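Long-range contacts in vestitone reductase (Medicago sativa, PDB 2P4H), which catalyses the stereospecific, NADPH-dependent reduction of (3R)-vestitone to DMI, the penultimate step in making the defence compound medicarpin in alfalfa: residues A[5-10]-A[79-84]; A[14-19]-A[193-198]; A[29-34]-A[58-63]; A[120-125]-A[162-167]. All blocks are in the same frame, centred on the assembly; numbering follows the deposited sequence.

Contacts 1, 3 and 4 share one parallel sheet of Rossmann type: contact 1 pairs strand 3-7 with strand 77-80, contact 3 lies at the end of strand 27-31 beside strand 3-7, and contact 4 sets helix 158-177 against strand 119-125 next to strand 77-80. Contact 2 ties helix 12-23, which follows strand 3-7, to the loop after strand 189-191. Centres of contacts 1 and 3 are about 8 Å apart; those of 2 and 4 about 20 Å. Along the chain contact 3 is nested inside contact 1, contact 4 comes later, and contact 2 encloses both and crosses contact 1. Contacts 1 to 3 hold residues predicted to bind NADP(+); contact 4 lies beside Tyr160, which probably does too.

Contact 1 (A[5-10]-A[79-84]); sequences CVTGGT and FHTASP
Cys5 to Thr7 and Phe79 to His80 run as neighbouring parallel strands, their directions 24° apart, with Val6 level with Phe79. Phe79 N gives its hydrogen to Cys5 O at 2.8 Å, and Thr7 N returns one to Phe79 O at 3.1 Å; the CA hydrogen of Val6 also points at Phe79 O. Val6 and Phe79 share a face of the sheet, where Val6 CG2 lies 4.3 Å from Phe79 CD2, but the Phe79 ring leads away from strand 3-7 to pack on Ile17 and Leu21 of helix 12-23. Beyond the strands the grip passes to threonine. Thr81 OG1, set between its own backbone N and carbonyl carbon (chi1 83°), donates to Thr7 O at 2.6 Å, from a position tilted out of that carbonyl's plane. Ala82 CB comes up to Gly8 N at 3.5 Å. Gly8 opens the glycine-rich loop predicted to bind NADP(+), and it has a positive phi of 66°; a CB there would run into Thr81 OG1. A water completes the link, donating to Gly8 O at 2.8 Å and to Thr81 OG1. The Thr81 hydroxyl thus gives one hydrogen bond and receives another, tying Thr7 O directly, and Gly8 O through the water, to the residue just past strand 77-80, where strand 3-7 gives way to the predicted cofactor loop.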
# COMPACT_ATOMS: atom_id res chain seq x y z
N CYS A 5 0.47 -16.02 -3.63
CA CYS A 5 1.32 -15.39 -4.63
C CYS A 5 1.30 -13.88 -4.40
O CYS A 5 0.23 -13.27 -4.39
CB CYS A 5 0.82 -15.70 -6.05
SG CYS A 5 1.86 -14.98 -7.35
N VAL A 6 2.48 -13.30 -4.23
CA VAL A 6 2.63 -11.87 -3.99
C VAL A 6 3.42 -11.22 -5.13
O VAL A 6 4.55 -11.62 -5.39
CB VAL A 6 3.41 -11.59 -2.68
CG1 VAL A 6 3.52 -10.10 -2.44
CG2 VAL A 6 2.73 -12.27 -1.50
N THR A 7 2.83 -10.24 -5.81
CA THR A 7 3.56 -9.57 -6.87
C THR A 7 4.31 -8.39 -6.25
O THR A 7 3.96 -7.93 -5.17
CB THR A 7 2.63 -9.03 -7.97
OG1 THR A 7 1.77 -8.02 -7.42
CG2 THR A 7 1.80 -10.15 -8.57
N GLY A 8 5.35 -7.92 -6.93
CA GLY A 8 6.14 -6.81 -6.42
C GLY A 8 6.87 -7.20 -5.14
O GLY A 8 6.98 -6.40 -4.21
N GLY A 9 7.41 -8.41 -5.12
CA GLY A 9 8.10 -8.93 -3.95
C GLY A 9 9.26 -8.15 -3.37
O GLY A 9 9.53 -8.27 -2.17
N THR A 10 9.96 -7.37 -4.18
CA THR A 10 11.09 -6.61 -3.66
C THR A 10 10.71 -5.18 -3.29
O THR A 10 11.56 -4.41 -2.84
CB THR A 10 12.27 -6.57 -4.66
OG1 THR A 10 11.82 -6.02 -5.91
CG2 THR A 10 12.83 -7.97 -4.89
N PHE A 79 -1.97 -11.65 -3.77
CA PHE A 79 -1.87 -10.28 -3.28
C PHE A 79 -1.13 -9.52 -4.36
O PHE A 79 0.09 -9.64 -4.51
CB PHE A 79 -1.07 -10.21 -1.97
CG PHE A 79 -1.71 -10.95 -0.81
CD1 PHE A 79 -3.02 -11.41 -0.87
CD2 PHE A 79 -0.98 -11.15 0.37
CE1 PHE A 79 -3.60 -12.06 0.22
CE2 PHE A 79 -1.56 -11.80 1.46
CZ PHE A 79 -2.87 -12.26 1.39
N HIS A 80 -1.87 -8.73 -5.14
CA HIS A 80 -1.29 -7.97 -6.23
C HIS A 80 -0.90 -6.57 -5.75
O HIS A 80 -1.75 -5.67 -5.69
CB HIS A 80 -2.28 -7.89 -7.39
CG HIS A 80 -1.67 -7.37 -8.66
ND1 HIS A 80 -2.41 -6.91 -9.72
CD2 HIS A 80 -0.37 -7.26 -9.03
CE1 HIS A 80 -1.60 -6.54 -10.69
NE2 HIS A 80 -0.35 -6.74 -10.30
N THR A 81 0.38 -6.40 -5.42
CA THR A 81 0.89 -5.12 -4.92
C THR A 81 1.73 -4.36 -5.93
O THR A 81 2.13 -3.21 -5.69
CB THR A 81 1.78 -5.32 -3.66
OG1 THR A 81 3.11 -5.68 -4.07
CG2 THR A 81 1.22 -6.43 -2.78
N ALA A 82 2.01 -4.99 -7.07
CA ALA A 82 2.84 -4.38 -8.11
C ALA A 82 2.09 -3.60 -9.17
O ALA A 82 0.91 -3.85 -9.45
CB ALA A 82 3.69 -5.46 -8.77
N SER A 83 2.79 -2.64 -9.77
CA SER A 83 2.25 -1.80 -10.84
C SER A 83 3.35 -1.61 -11.88
O SER A 83 4.54 -1.70 -11.57
CB SER A 83 1.81 -0.44 -10.29
OG SER A 83 0.51 -0.50 -9.74
N PRO A 84 2.96 -1.34 -13.14
CA PRO A 84 3.92 -1.14 -14.23
C PRO A 84 4.90 0.00 -13.99
O PRO A 84 6.10 -0.14 -14.23
CB PRO A 84 3.02 -0.89 -15.44
CG PRO A 84 1.80 -0.26 -14.83
CD PRO A 84 1.58 -1.11 -13.61
O HOH W 1 5.43 -4.13 -3.54

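Contact 2 (A[14-19]-A[193-198]); sequences GSWIIK and RFVCPK
Ser15 OG has several polar partners: a water donates to it at 2.7 Å and takes a hydrogen from Val195 N, while the hydroxyl itself bonds Gly11 O and, more weakly, Phe12 O. The serine sits in the first turns of helix 12-23, which follows the glycine-rich loop of the Rossmann fold; Gly14 beside it belongs to the predicted NADP(+) site. Ser15 OG also touches Val195 CG2 at 3.5 Å. Trp16, its CG anti to the backbone N (chi1 -169°), carries its indole up to the loop. Arg193 O lies 3.6 Å above one face, offset toward the rim, and Lys19 CD sits over the opposite face, also offset toward the rim. Arg193 CB stands 3.9 Å from Trp16 CH2, while the arginine's far end turns to Glu318. Trp16 NE1 is bonded to Asp228 OD1. An alanine in place of Trp16 would probably leave Asp228 OD1 without this N-H and open a gap between Arg193 O and Lys19 CD. Arg193 O, buried with no polar partner in the model, has the indole face against it. Val195 CG1 approaches the ring obliquely, 4.2 Å from Trp16 CZ3.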
# COMPACT_ATOMS: atom_id res chain seq x y z
N GLY A 14 5.34 -5.15 -0.73
CA GLY A 14 5.43 -6.55 -1.10
C GLY A 14 6.38 -7.35 -0.23
O GLY A 14 6.04 -8.45 0.22
N SER A 15 7.57 -6.81 0.01
CA SER A 15 8.54 -7.54 0.83
C SER A 15 8.07 -7.67 2.27
O SER A 15 8.31 -8.70 2.91
CB SER A 15 9.92 -6.87 0.76
OG SER A 15 9.91 -5.54 1.23
N TRP A 16 7.40 -6.65 2.80
CA TRP A 16 6.93 -6.74 4.17
C TRP A 16 5.83 -7.80 4.26
O TRP A 16 5.76 -8.56 5.23
CB TRP A 16 6.40 -5.40 4.69
CG TRP A 16 6.17 -5.46 6.16
CD1 TRP A 16 4.99 -5.76 6.80
CD2 TRP A 16 7.17 -5.38 7.18
NE1 TRP A 16 5.21 -5.87 8.16
CE2 TRP A 16 6.54 -5.64 8.42
CE3 TRP A 16 8.54 -5.10 7.17
CZ2 TRP A 16 7.23 -5.64 9.63
CZ3 TRP A 16 9.24 -5.11 8.37
CH2 TRP A 16 8.58 -5.37 9.59
N ILE A 17 4.97 -7.84 3.25
CA ILE A 17 3.90 -8.83 3.23
C ILE A 17 4.48 -10.25 3.14
O ILE A 17 3.94 -11.17 3.75
CB ILE A 17 2.93 -8.54 2.06
CG1 ILE A 17 2.04 -7.34 2.43
CG2 ILE A 17 2.07 -9.77 1.75
CD1 ILE A 17 1.05 -6.94 1.35
N ILE A 18 5.56 -10.42 2.38
CA ILE A 18 6.18 -11.74 2.28
C ILE A 18 6.71 -12.14 3.66
O ILE A 18 6.52 -13.27 4.11
CB ILE A 18 7.34 -11.74 1.26
CG1 ILE A 18 6.77 -11.63 -0.16
CG2 ILE A 18 8.19 -13.00 1.42
CD1 ILE A 18 7.81 -11.57 -1.25
N LYS A 19 7.36 -11.19 4.34
CA LYS A 19 7.89 -11.42 5.68
C LYS A 19 6.75 -11.88 6.60
O LYS A 19 6.86 -12.88 7.31
CB LYS A 19 8.50 -10.12 6.21
CG LYS A 19 8.94 -10.15 7.66
CD LYS A 19 9.51 -8.80 8.06
CE LYS A 19 9.90 -8.74 9.53
NZ LYS A 19 8.72 -8.85 10.44
N ARG A 193 8.56 -0.27 9.89
CA ARG A 193 9.89 -0.80 9.61
C ARG A 193 9.83 -1.29 8.17
O ARG A 193 8.75 -1.42 7.60
CB ARG A 193 10.23 -1.98 10.52
CG ARG A 193 10.38 -1.65 12.00
CD ARG A 193 10.92 -2.87 12.74
NE ARG A 193 12.22 -3.27 12.21
CZ ARG A 193 13.38 -2.72 12.55
NH1 ARG A 193 13.42 -1.74 13.45
NH2 ARG A 193 14.51 -3.14 11.98
N PHE A 194 10.99 -1.56 7.58
CA PHE A 194 11.05 -2.05 6.22
C PHE A 194 12.29 -2.91 6.02
O PHE A 194 13.28 -2.75 6.74
CB PHE A 194 11.03 -0.88 5.22
CG PHE A 194 12.11 0.15 5.46
CD1 PHE A 194 13.34 0.07 4.82
CD2 PHE A 194 11.87 1.23 6.31
CE1 PHE A 194 14.32 1.04 5.02
CE2 PHE A 194 12.84 2.20 6.52
CZ PHE A 194 14.07 2.12 5.88
N VAL A 195 12.22 -3.83 5.07
CA VAL A 195 13.36 -4.70 4.79
C VAL A 195 13.94 -4.47 3.40
O VAL A 195 14.98 -5.04 3.05
CB VAL A 195 12.99 -6.20 4.94
CG1 VAL A 195 12.63 -6.51 6.38
CG2 VAL A 195 11.85 -6.57 4.00
N CYS A 196 13.26 -3.65 2.59
CA CYS A 196 13.73 -3.36 1.24
C CYS A 196 15.03 -2.54 1.27
O CYS A 196 15.31 -1.83 2.24
CB CYS A 196 12.64 -2.64 0.44
SG CYS A 196 11.91 -1.22 1.26
N PRO A 197 15.83 -2.62 0.20
CA PRO A 197 17.11 -1.91 0.07
C PRO A 197 17.13 -0.38 0.02
O PRO A 197 18.18 0.22 0.23
CB PRO A 197 17.73 -2.54 -1.18
CG PRO A 197 16.53 -2.85 -2.01
CD PRO A 197 15.58 -3.45 -1.00
N LYS A 198 15.99 0.25 -0.26
CA LYS A 198 15.95 1.71 -0.32
C LYS A 198 14.90 2.28 0.62
O LYS A 198 13.93 1.60 0.97
CB LYS A 198 15.64 2.17 -1.75
CG LYS A 198 16.69 1.81 -2.78
CD LYS A 198 16.32 2.34 -4.15
CE LYS A 198 17.38 2.00 -5.18
NZ LYS A 198 17.02 2.52 -6.53
O HOH W 2 9.81 -3.94 3.39

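Contact 3 (A[29-34]-A[58-63]); sequences NTTIRA and FNADLS
The ring of Phe58 overlaps the side chain of Asn29, with CE2 pushed against the amide carbon CG at 3.2 Å and against CB at 3.6 Å. Amide and ring planes are turned 59° from each other. Phe58 CG is anti to its carbonyl carbon and beside the backbone N (chi1 -66°), which places CG for the ring to reach Asn29. The Phe58 side chain also touches Ala70 and Ala71 of helix 69-72. An alanine in place of Asn29 would probably leave Phe58 CE2 and CZ without the amide they pack on and the ring freer to shift. The contact lies at the outer side of the Rossmann sheet, where strand 27-31 runs beside the edge strand 55-57. Phe58 N continues that pairing with a bond to Thr30 O of 2.9 Å and 146° at the hydrogen. Past this point the two segments separate, and water joins them. One molecule takes a hydrogen from Ile32 N and gives one to Phe58 O at 2.7 Å; a second donates to Ala60 O and, at a longer 3.3 Å, to Ile32 O. Thr31 CG2 packs 3.6 Å from Phe58 O and 3.9 Å from Ala60 CB. Two residues beyond Thr31, Arg33 is predicted to bind NADP(+).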
# COMPACT_ATOMS: atom_id res chain seq x y z
N ASN A 29 4.85 -17.52 -3.12
CA ASN A 29 5.33 -17.49 -4.50
C ASN A 29 5.40 -15.99 -4.76
O ASN A 29 4.50 -15.26 -4.35
CB ASN A 29 4.31 -18.10 -5.47
CG ASN A 29 4.33 -19.62 -5.49
OD1 ASN A 29 3.50 -20.25 -6.14
ND2 ASN A 29 5.29 -20.21 -4.78
N THR A 30 6.44 -15.53 -5.43
CA THR A 30 6.54 -14.10 -5.70
C THR A 30 7.14 -13.78 -7.06
O THR A 30 7.94 -14.55 -7.60
CB THR A 30 7.36 -13.38 -4.59
OG1 THR A 30 7.24 -11.96 -4.75
CG2 THR A 30 8.83 -13.76 -4.67
N THR A 31 6.71 -12.65 -7.61
CA THR A 31 7.21 -12.15 -8.87
C THR A 31 7.76 -10.78 -8.49
O THR A 31 7.20 -10.10 -7.63
CB THR A 31 6.09 -12.02 -9.94
OG1 THR A 31 5.06 -11.13 -9.48
CG2 THR A 31 5.48 -13.38 -10.23
N ILE A 32 8.87 -10.38 -9.11
CA ILE A 32 9.49 -9.11 -8.77
C ILE A 32 9.83 -8.24 -9.98
O ILE A 32 9.88 -8.72 -11.11
CB ILE A 32 10.79 -9.34 -7.95
CG1 ILE A 32 11.83 -10.06 -8.81
CG2 ILE A 32 10.48 -10.17 -6.72
CD1 ILE A 32 13.15 -10.30 -8.11
N ARG A 33 10.08 -6.97 -9.71
CA ARG A 33 10.43 -6.01 -10.75
C ARG A 33 11.94 -5.95 -10.91
O ARG A 33 12.66 -5.68 -9.94
CB ARG A 33 9.90 -4.62 -10.39
CG ARG A 33 10.24 -3.54 -11.40
CD ARG A 33 9.77 -2.17 -10.93
NE ARG A 33 10.46 -1.74 -9.71
CZ ARG A 33 11.76 -1.49 -9.64
NH1 ARG A 33 12.53 -1.62 -10.71
NH2 ARG A 33 12.30 -1.10 -8.49
N ALA A 34 12.42 -6.20 -12.12
CA ALA A 34 13.86 -6.17 -12.39
C ALA A 34 14.40 -4.75 -12.21
O ALA A 34 13.69 -3.77 -12.46
CB ALA A 34 14.13 -6.65 -13.81
N PHE A 58 9.31 -16.51 -9.32
CA PHE A 58 8.81 -16.80 -10.66
C PHE A 58 8.98 -15.61 -11.60
O PHE A 58 8.79 -14.46 -11.21
CB PHE A 58 7.32 -17.14 -10.60
CG PHE A 58 7.02 -18.41 -9.87
CD1 PHE A 58 6.89 -19.61 -10.56
CD2 PHE A 58 6.88 -18.41 -8.48
CE1 PHE A 58 6.62 -20.79 -9.89
CE2 PHE A 58 6.61 -19.59 -7.80
CZ PHE A 58 6.48 -20.78 -8.50
N ASN A 59 9.35 -15.90 -12.85
CA ASN A 59 9.48 -14.84 -13.84
C ASN A 59 8.07 -14.58 -14.34
O ASN A 59 7.24 -15.49 -14.40
CB ASN A 59 10.34 -15.29 -15.02
CG ASN A 59 11.82 -15.27 -14.70
OD1 ASN A 59 12.35 -14.26 -14.24
ND2 ASN A 59 12.50 -16.38 -14.96
N ALA A 60 7.78 -13.33 -14.68
CA ALA A 60 6.47 -12.96 -15.19
C ALA A 60 6.51 -11.54 -15.72
O ALA A 60 7.42 -10.77 -15.41
CB ALA A 60 5.41 -13.07 -14.08
N ASP A 61 5.52 -11.20 -16.54
CA ASP A 61 5.40 -9.85 -17.07
C ASP A 61 3.97 -9.45 -16.74
O ASP A 61 3.03 -10.15 -17.09
CB ASP A 61 5.61 -9.80 -18.58
CG ASP A 61 5.56 -8.37 -19.12
OD1 ASP A 61 6.58 -7.67 -19.05
OD2 ASP A 61 4.48 -7.96 -19.58
N LEU A 62 3.83 -8.31 -16.07
CA LEU A 62 2.52 -7.81 -15.65
C LEU A 62 1.41 -7.87 -16.69
O LEU A 62 0.26 -8.12 -16.34
CB LEU A 62 2.65 -6.38 -15.13
CG LEU A 62 3.45 -6.18 -13.84
CD1 LEU A 62 3.55 -4.69 -13.53
CD2 LEU A 62 2.79 -6.93 -12.69
N SER A 63 1.75 -7.65 -17.95
CA SER A 63 0.75 -7.65 -19.01
C SER A 63 0.38 -9.01 -19.60
O SER A 63 -0.68 -9.14 -20.23
CB SER A 63 1.20 -6.73 -20.15
OG SER A 63 1.32 -5.39 -19.70
O HOH W 3 10.07 -12.12 -11.08
O HOH W 4 7.16 -9.39 -12.77

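Contact 4 (A[120-125]-A[162-167]); sequences FIYTSS and VSKTLA
Helix 158-177, which carries Tyr160 and Lys164 of the Tyr-x-x-x-Lys pattern of short-chain dehydrogenases and reductases, lies against strand 119-125; Lys164 meets Ser125 and Ala167 meets Tyr122. Tyr160 itself probably binds NADP(+), as in related enzymes. The strand and helix axes come within 8.2 Å at an angle of 136°, so the two run in broadly opposed directions but well off antiparallel. Tyr122 has CG anti to its backbone N (chi1 -176°) and reaches the helix with its hydroxyl: OH is 3.3 Å from Ala167 CB, and CZ follows at 4.2 Å. The small methyl lets the phenol come this close to the helix. Lys164 meets the strand with the base of its chain, CG lying 4.0 Å from Ser125 CB. The chain then bends at chi2 and chi3, and NZ is hydrogen-bonded to Ser83 OG of segment 79-84. The polar link is made by water: one molecule donates to Ser124 OG at 2.9 Å and to Lys164 O at 2.7 Å. Ser124 OG is also bonded to Glu168 OE1, so two bonds hold that hydroxyl facing the helix. Strand 119-125 lies between strands 77-80 and 182-187 in the sheet; the Tyr122 ring meets that of His80, while Ala167 packs on Ala104 of helix 95-111.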
# COMPACT_ATOMS: atom_id res chain seq x y z
N PHE A 120 -8.52 -12.53 -4.09
CA PHE A 120 -7.55 -11.75 -4.86
C PHE A 120 -7.59 -10.38 -4.22
O PHE A 120 -8.63 -9.72 -4.20
CB PHE A 120 -7.99 -11.67 -6.33
CG PHE A 120 -7.03 -10.90 -7.21
CD1 PHE A 120 -7.00 -9.51 -7.19
CD2 PHE A 120 -6.16 -11.58 -8.07
CE1 PHE A 120 -6.12 -8.80 -8.01
CE2 PHE A 120 -5.28 -10.88 -8.88
CZ PHE A 120 -5.26 -9.49 -8.86
N ILE A 121 -6.46 -9.95 -3.66
CA ILE A 121 -6.41 -8.65 -3.00
C ILE A 121 -5.51 -7.69 -3.76
O ILE A 121 -4.31 -7.94 -3.95
CB ILE A 121 -5.91 -8.79 -1.55
CG1 ILE A 121 -6.80 -9.80 -0.80
CG2 ILE A 121 -5.96 -7.44 -0.84
CD1 ILE A 121 -6.47 -9.96 0.67
N TYR A 122 -6.11 -6.60 -4.20
CA TYR A 122 -5.41 -5.58 -4.97
C TYR A 122 -5.08 -4.37 -4.12
O TYR A 122 -5.94 -3.83 -3.43
CB TYR A 122 -6.28 -5.13 -6.15
CG TYR A 122 -5.59 -4.14 -7.05
CD1 TYR A 122 -4.53 -4.54 -7.87
CD2 TYR A 122 -5.96 -2.79 -7.07
CE1 TYR A 122 -3.86 -3.64 -8.68
CE2 TYR A 122 -5.28 -1.87 -7.87
CZ TYR A 122 -4.23 -2.31 -8.67
OH TYR A 122 -3.54 -1.42 -9.47
N THR A 123 -3.83 -3.94 -4.20
CA THR A 123 -3.36 -2.78 -3.46
C THR A 123 -3.71 -1.49 -4.20
O THR A 123 -3.21 -1.26 -5.30
CB THR A 123 -1.82 -2.83 -3.29
OG1 THR A 123 -1.48 -3.90 -2.40
CG2 THR A 123 -1.29 -1.52 -2.73
N SER A 124 -4.58 -0.67 -3.62
CA SER A 124 -4.91 0.61 -4.24
C SER A 124 -4.28 1.74 -3.43
O SER A 124 -3.42 1.49 -2.58
CB SER A 124 -6.43 0.81 -4.37
OG SER A 124 -6.69 1.89 -5.25
N SER A 125 -4.73 2.97 -3.67
CA SER A 125 -4.12 4.13 -3.04
C SER A 125 -5.09 5.26 -2.74
O SER A 125 -6.15 5.36 -3.36
CB SER A 125 -3.03 4.64 -4.00
OG SER A 125 -2.71 6.00 -3.79
N VAL A 162 -4.18 9.20 -11.76
CA VAL A 162 -4.96 8.67 -12.87
C VAL A 162 -4.72 7.16 -12.98
O VAL A 162 -5.66 6.38 -13.11
CB VAL A 162 -4.57 9.34 -14.21
CG1 VAL A 162 -5.23 8.60 -15.37
CG2 VAL A 162 -5.00 10.80 -14.21
N SER A 163 -3.45 6.77 -12.91
CA SER A 163 -3.06 5.37 -13.00
C SER A 163 -3.77 4.52 -11.95
O SER A 163 -4.38 3.50 -12.28
CB SER A 163 -1.54 5.23 -12.84
OG SER A 163 -1.13 3.88 -12.99
N LYS A 164 -3.69 4.94 -10.70
CA LYS A 164 -4.31 4.21 -9.60
C LYS A 164 -5.83 4.13 -9.73
O LYS A 164 -6.43 3.08 -9.47
CB LYS A 164 -3.96 4.87 -8.26
CG LYS A 164 -2.47 5.03 -7.98
CD LYS A 164 -1.75 3.71 -7.74
CE LYS A 164 -1.39 3.02 -9.04
NZ LYS A 164 -0.53 1.83 -8.81
N THR A 165 -6.46 5.23 -10.13
CA THR A 165 -7.91 5.26 -10.26
C THR A 165 -8.38 4.30 -11.36
O THR A 165 -9.28 3.49 -11.14
CB THR A 165 -8.40 6.69 -10.57
OG1 THR A 165 -7.94 7.58 -9.54
CG2 THR A 165 -9.92 6.73 -10.63
N LEU A 166 -7.77 4.40 -12.54
CA LEU A 166 -8.15 3.54 -13.65
C LEU A 166 -7.88 2.08 -13.34
O LEU A 166 -8.68 1.20 -13.67
CB LEU A 166 -7.40 3.95 -14.92
CG LEU A 166 -7.74 5.33 -15.48
CD1 LEU A 166 -6.92 5.58 -16.74
CD2 LEU A 166 -9.22 5.41 -15.79
N ALA A 167 -6.74 1.81 -12.70
CA ALA A 167 -6.38 0.43 -12.37
C ALA A 167 -7.37 -0.20 -11.40
O ALA A 167 -7.83 -1.32 -11.62
CB ALA A 167 -4.98 0.38 -11.80
O HOH W 5 -5.14 1.59 -7.69